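Local coordinates for long form salivary protein D7L1 (Aedes aegypti, PDB 3DXL) that binds and sequesters biogenic amines and cysteinyl and other leukotrienes of the vertebrate host, thereby helping female mosquitoes to take a blood meal, at residues V193-R198 / K202-D207; K235-A240 / S244-K249. One frame throughout, in Å; residues are numbered along the deposited sequence.

In the fold
Both contacts lie in the C-terminal PBP/GOBP region of this mainly helical chain. From the N terminus, contact 1 comes first: 193-198 spans the end of helix 184-196 and the first residues after it, and the chain turns back within three residues so that 202-207 lies against that end before helix 208-217 begins. After helices 208-217 and 223-234, contact 2 closes a second loop, 235-240, onto helix 243-253. The two contacts follow in series without nesting or crossing, their centres about 11 Å apart. The 202-207 loop packs on helix 243-253 through Leu-206 CD2 and Tyr-247 CE1 (3.6 Å) and on the 235-240 loop through Asn-204 CG and Ala-240 O (3.5 Å).

Contact 1: V193-R198 / K202-D207; sequences VMKGIR and KDNQLD
The loop joining helix 184-196 to helix 208-217, in the C-terminal odorant-binding-protein-like region, folds back on the helix it has just left, and Lys-195 and Asn-204 make the direct polar link. Lys-195, in the last turn of the helix, has CG anti to its carbonyl carbon (chi1 -74°) and a chain extended beyond it, which carries the ammonium group across to the loop. There NZ donates to Asn-204 OD1 over 2.7 Å. NZ stands 31° out of the plane of the amide carbonyl, at a C=O...N angle of 139°. The same NZ gives a second bond to water 1 at 2.9 Å, and that water in turn donates to the backbone O of Lys-202. A salt bridge to Asp-191 further occupies the ammonium group, so the loop is held by a lysine that is itself steadied by an acid one turn earlier in its helix.

Past the helix, Ile-197 is the first residue to leave helical geometry. The Arg-198 side chain turns to other partners: NH1 returns to Gly-196 O at 2.8 Å, with the acceptor close to the guanidinium plane, while Glu-7 forms a salt bridge and Phe-11 a cation-pi contact, tying this helix end to the N-terminal helix 6-20. The backbone of Arg-198 touches Asp-207, its O lying 3.6 Å from Asp-207 CB. Asp-207 is the N-cap residue of helix 208-217, and its OD1 weakly accepts the N-H of Glu-210, just inside the helix it caps. The carboxylate's other oxygen is joined to the turn that follows helix 184-196 through water 2, which donates both to Arg-198 O and, over 2.5 Å, to Asp-207 OD2.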
# COMPACT_ATOMS: atom_id res chain seq x y z
N VAL A 193 -9.30 -3.19 -6.92
CA VAL A 193 -9.56 -2.78 -5.54
C VAL A 193 -8.78 -3.65 -4.54
O VAL A 193 -8.10 -3.13 -3.65
CB VAL A 193 -11.06 -2.80 -5.21
CG1 VAL A 193 -11.29 -2.50 -3.74
CG2 VAL A 193 -11.81 -1.80 -6.08
N MET A 194 -8.89 -4.97 -4.69
CA MET A 194 -8.24 -5.89 -3.75
C MET A 194 -6.72 -5.77 -3.75
O MET A 194 -6.09 -5.90 -2.70
CB MET A 194 -8.66 -7.34 -4.05
CG MET A 194 -10.14 -7.61 -3.85
SD MET A 194 -10.67 -7.73 -2.12
CE MET A 194 -10.15 -9.41 -1.72
N LYS A 195 -6.13 -5.51 -4.91
CA LYS A 195 -4.69 -5.26 -4.97
C LYS A 195 -4.36 -3.88 -4.42
O LYS A 195 -3.33 -3.70 -3.76
CB LYS A 195 -4.16 -5.46 -6.39
CG LYS A 195 -4.08 -6.92 -6.75
CD LYS A 195 -3.64 -7.13 -8.17
CE LYS A 195 -3.47 -8.60 -8.47
NZ LYS A 195 -3.50 -8.86 -9.93
N GLY A 196 -5.23 -2.91 -4.66
CA GLY A 196 -4.99 -1.55 -4.19
C GLY A 196 -5.01 -1.39 -2.69
O GLY A 196 -4.37 -0.49 -2.14
N ILE A 197 -5.77 -2.24 -2.00
CA ILE A 197 -5.75 -2.26 -0.54
C ILE A 197 -4.93 -3.42 0.01
O ILE A 197 -4.95 -3.68 1.21
CB ILE A 197 -7.16 -2.25 0.06
CG1 ILE A 197 -7.93 -3.53 -0.35
CG2 ILE A 197 -7.83 -0.93 -0.33
CD1 ILE A 197 -9.30 -3.70 0.26
N ARG A 198 -4.23 -4.10 -0.89
CA ARG A 198 -3.18 -5.07 -0.52
C ARG A 198 -3.71 -6.36 0.11
O ARG A 198 -2.98 -7.10 0.75
CB ARG A 198 -2.09 -4.40 0.34
CG ARG A 198 -1.00 -3.67 -0.46
CD ARG A 198 -1.49 -2.38 -1.13
NE ARG A 198 -0.39 -1.68 -1.80
CZ ARG A 198 -0.51 -0.53 -2.46
NH1 ARG A 198 -1.68 0.08 -2.57
NH2 ARG A 198 0.56 0.01 -3.02
N LYS A 202 0.84 -8.56 -5.69
CA LYS A 202 1.15 -8.45 -7.13
C LYS A 202 1.12 -9.79 -7.89
O LYS A 202 0.80 -9.83 -9.08
CB LYS A 202 2.50 -7.74 -7.34
CG LYS A 202 3.72 -8.55 -6.90
CD LYS A 202 5.03 -7.88 -7.31
CE LYS A 202 6.22 -8.80 -7.07
NZ LYS A 202 7.52 -8.17 -7.45
N ASP A 203 1.47 -10.88 -7.20
CA ASP A 203 1.45 -12.23 -7.77
C ASP A 203 0.16 -12.98 -7.47
O ASP A 203 0.14 -14.21 -7.42
CB ASP A 203 2.66 -13.03 -7.28
CG ASP A 203 3.98 -12.40 -7.68
OD1 ASP A 203 4.20 -12.18 -8.89
OD2 ASP A 203 4.80 -12.14 -6.78
N ASN A 204 -0.92 -12.22 -7.27
CA ASN A 204 -2.25 -12.78 -7.07
C ASN A 204 -2.35 -13.72 -5.87
O ASN A 204 -3.08 -14.70 -5.93
CB ASN A 204 -2.77 -13.46 -8.35
CG ASN A 204 -2.83 -12.51 -9.54
OD1 ASN A 204 -3.59 -11.54 -9.53
ND2 ASN A 204 -2.03 -12.79 -10.56
N GLN A 205 -1.65 -13.41 -4.79
CA GLN A 205 -1.76 -14.22 -3.56
C GLN A 205 -2.52 -13.49 -2.46
O GLN A 205 -2.37 -12.28 -2.28
CB GLN A 205 -0.39 -14.68 -3.04
CG GLN A 205 0.49 -15.44 -4.06
CD GLN A 205 -0.12 -16.75 -4.56
OE1 GLN A 205 -0.97 -17.36 -3.91
NE2 GLN A 205 0.33 -17.20 -5.73
N LEU A 206 -3.34 -14.23 -1.73
CA LEU A 206 -4.04 -13.69 -0.57
C LEU A 206 -3.05 -13.26 0.52
O LEU A 206 -2.13 -14.01 0.85
CB LEU A 206 -4.99 -14.75 0.01
CG LEU A 206 -5.76 -14.37 1.27
CD1 LEU A 206 -6.78 -13.28 0.97
CD2 LEU A 206 -6.41 -15.59 1.87
N ASP A 207 -3.25 -12.06 1.07
CA ASP A 207 -2.50 -11.62 2.24
C ASP A 207 -3.45 -11.54 3.43
O ASP A 207 -4.08 -10.51 3.68
CB ASP A 207 -1.81 -10.29 1.99
CG ASP A 207 -0.88 -9.89 3.13
OD1 ASP A 207 -0.98 -10.45 4.24
OD2 ASP A 207 -0.03 -9.00 2.91
O HOH W 1 -0.89 -7.71 -10.41
O HOH W 2 -0.26 -7.26 1.18

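Contact 2: K235-A240 / S244-K249; sequences KEPSNA and SWHYYK
Lys-235 meets the imidazole of His-246 with its backbone: its O lies 3.3 Å from His-246 CE1, approaching the ring obliquely, while the lysine side chain heads off from the helix. The polar end of the ring is turned to another partner, NE2 being hydrogen-bonded to Cys-232 O near the end of helix 223-234.

At Glu-236 the side chain takes over. With CG anti to the backbone N (chi1 -152°) and the chain extended beyond, the carboxylate is carried to the phenol of Tyr-247, which donates from OH to OE2 in a very short bond of 2.5 Å. The oxygen comes in at the edge of the ring, in its plane, and the carboxylate is turned steeply to it, the two planes standing 79° apart. OE1 makes at most a weak, long ion pair with Lys-243.

Pro-237 then lays its CD over one face of His-246, 3.5 Å from the ring centroid and 20° off the normal, a CH-pi contact displaced toward the rim; its CG also touches His-246 CB. These residues form the connection between helices 223-234 and 243-253 of the PBP/GOBP fold, two helices also tied by the Cys-232 to Cys-250 disulfide, at the surface and away from the known ligand-binding residues. The two aromatic side chains also meet each other, His-246 CD2 sitting above the centre of a Tyr-247 face. Tyr-247 packs further on Leu-229 and Cys-232 and on Met-194 of helix 184-196.

Farther along, Ala-240 reaches the start of the helix through water: water 3 lies 3.0 Å from Ala-240 O, to which it can donate, and accepts from the backbone N of Ser-244 at 2.9 Å.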
# COMPACT_ATOMS: atom_id res chain seq x y z
N LYS A 235 -10.76 -23.48 -1.61
CA LYS A 235 -11.54 -23.48 -2.85
C LYS A 235 -11.07 -22.41 -3.85
O LYS A 235 -11.79 -22.04 -4.77
CB LYS A 235 -13.03 -23.32 -2.55
CG LYS A 235 -13.68 -24.59 -1.99
CD LYS A 235 -15.06 -24.32 -1.42
CE LYS A 235 -14.98 -23.76 -0.01
NZ LYS A 235 -16.32 -23.62 0.62
N GLU A 236 -9.85 -21.93 -3.65
CA GLU A 236 -9.22 -20.96 -4.53
C GLU A 236 -9.25 -21.43 -5.98
O GLU A 236 -8.89 -22.58 -6.26
CB GLU A 236 -7.77 -20.79 -4.10
CG GLU A 236 -7.16 -19.47 -4.40
CD GLU A 236 -5.77 -19.36 -3.84
OE1 GLU A 236 -4.87 -20.09 -4.33
OE2 GLU A 236 -5.56 -18.55 -2.92
N PRO A 237 -9.67 -20.54 -6.92
CA PRO A 237 -9.63 -20.89 -8.34
C PRO A 237 -8.20 -20.95 -8.88
O PRO A 237 -7.29 -20.35 -8.30
CB PRO A 237 -10.40 -19.74 -9.00
CG PRO A 237 -10.22 -18.60 -8.07
CD PRO A 237 -10.19 -19.19 -6.70
N SER A 238 -8.02 -21.69 -9.97
CA SER A 238 -6.70 -21.88 -10.56
C SER A 238 -6.28 -20.73 -11.49
O SER A 238 -5.09 -20.47 -11.63
CB SER A 238 -6.62 -23.22 -11.28
OG SER A 238 -7.61 -23.32 -12.28
N ASN A 239 -7.25 -20.06 -12.10
CA ASN A 239 -6.98 -18.87 -12.93
C ASN A 239 -6.62 -17.69 -12.04
O ASN A 239 -7.46 -17.20 -11.27
CB ASN A 239 -8.18 -18.52 -13.82
CG ASN A 239 -7.91 -17.34 -14.76
OD1 ASN A 239 -6.92 -16.61 -14.63
ND2 ASN A 239 -8.81 -17.15 -15.72
N ALA A 240 -5.39 -17.21 -12.19
CA ALA A 240 -4.84 -16.13 -11.36
C ALA A 240 -5.68 -14.87 -11.36
O ALA A 240 -5.83 -14.23 -10.31
CB ALA A 240 -3.40 -15.82 -11.79
N SER A 244 -8.72 -12.37 -6.90
CA SER A 244 -9.24 -11.20 -6.17
C SER A 244 -10.76 -11.28 -6.02
O SER A 244 -11.30 -11.17 -4.92
CB SER A 244 -8.88 -9.89 -6.86
OG SER A 244 -7.51 -9.58 -6.70
N TRP A 245 -11.43 -11.50 -7.15
CA TRP A 245 -12.88 -11.61 -7.16
C TRP A 245 -13.36 -12.78 -6.30
O TRP A 245 -14.33 -12.65 -5.54
CB TRP A 245 -13.36 -11.73 -8.60
CG TRP A 245 -14.84 -11.96 -8.74
CD1 TRP A 245 -15.83 -11.01 -8.74
CD2 TRP A 245 -15.50 -13.23 -8.91
NE1 TRP A 245 -17.06 -11.61 -8.91
CE2 TRP A 245 -16.89 -12.97 -9.00
CE3 TRP A 245 -15.06 -14.56 -8.99
CZ2 TRP A 245 -17.84 -13.99 -9.19
CZ3 TRP A 245 -16.00 -15.57 -9.16
CH2 TRP A 245 -17.37 -15.28 -9.26
N HIS A 246 -12.69 -13.92 -6.41
CA HIS A 246 -13.03 -15.07 -5.59
C HIS A 246 -13.06 -14.75 -4.10
O HIS A 246 -14.01 -15.10 -3.40
CB HIS A 246 -12.07 -16.23 -5.84
CG HIS A 246 -12.22 -17.35 -4.86
ND1 HIS A 246 -13.23 -18.28 -4.94
CD2 HIS A 246 -11.48 -17.69 -3.77
CE1 HIS A 246 -13.11 -19.15 -3.95
NE2 HIS A 246 -12.06 -18.81 -3.22
N TYR A 247 -12.00 -14.10 -3.61
CA TYR A 247 -11.94 -13.80 -2.19
C TYR A 247 -12.95 -12.75 -1.78
O TYR A 247 -13.57 -12.86 -0.71
CB TYR A 247 -10.52 -13.43 -1.77
CG TYR A 247 -9.63 -14.65 -1.63
CD1 TYR A 247 -9.77 -15.50 -0.53
CD2 TYR A 247 -8.68 -14.96 -2.59
CE1 TYR A 247 -8.98 -16.62 -0.40
CE2 TYR A 247 -7.87 -16.09 -2.46
CZ TYR A 247 -8.04 -16.91 -1.36
OH TYR A 247 -7.25 -18.02 -1.22
N TYR A 248 -13.13 -11.74 -2.63
CA TYR A 248 -14.16 -10.73 -2.37
C TYR A 248 -15.55 -11.37 -2.23
O TYR A 248 -16.24 -11.16 -1.23
CB TYR A 248 -14.15 -9.67 -3.47
CG TYR A 248 -15.24 -8.64 -3.34
CD1 TYR A 248 -15.17 -7.65 -2.36
CD2 TYR A 248 -16.36 -8.67 -4.18
CE1 TYR A 248 -16.19 -6.70 -2.22
CE2 TYR A 248 -17.38 -7.72 -4.05
CZ TYR A 248 -17.29 -6.75 -3.08
OH TYR A 248 -18.28 -5.80 -2.94
N LYS A 249 -15.93 -12.17 -3.23
CA LYS A 249 -17.22 -12.85 -3.23
C LYS A 249 -17.36 -13.75 -2.01
O LYS A 249 -18.39 -13.74 -1.33
CB LYS A 249 -17.34 -13.67 -4.51
CG LYS A 249 -18.58 -14.56 -4.57
CD LYS A 249 -18.70 -15.22 -5.92
CE LYS A 249 -19.82 -16.26 -5.97
NZ LYS A 249 -21.20 -15.68 -5.89
O HOH W 3 -6.76 -11.69 -8.92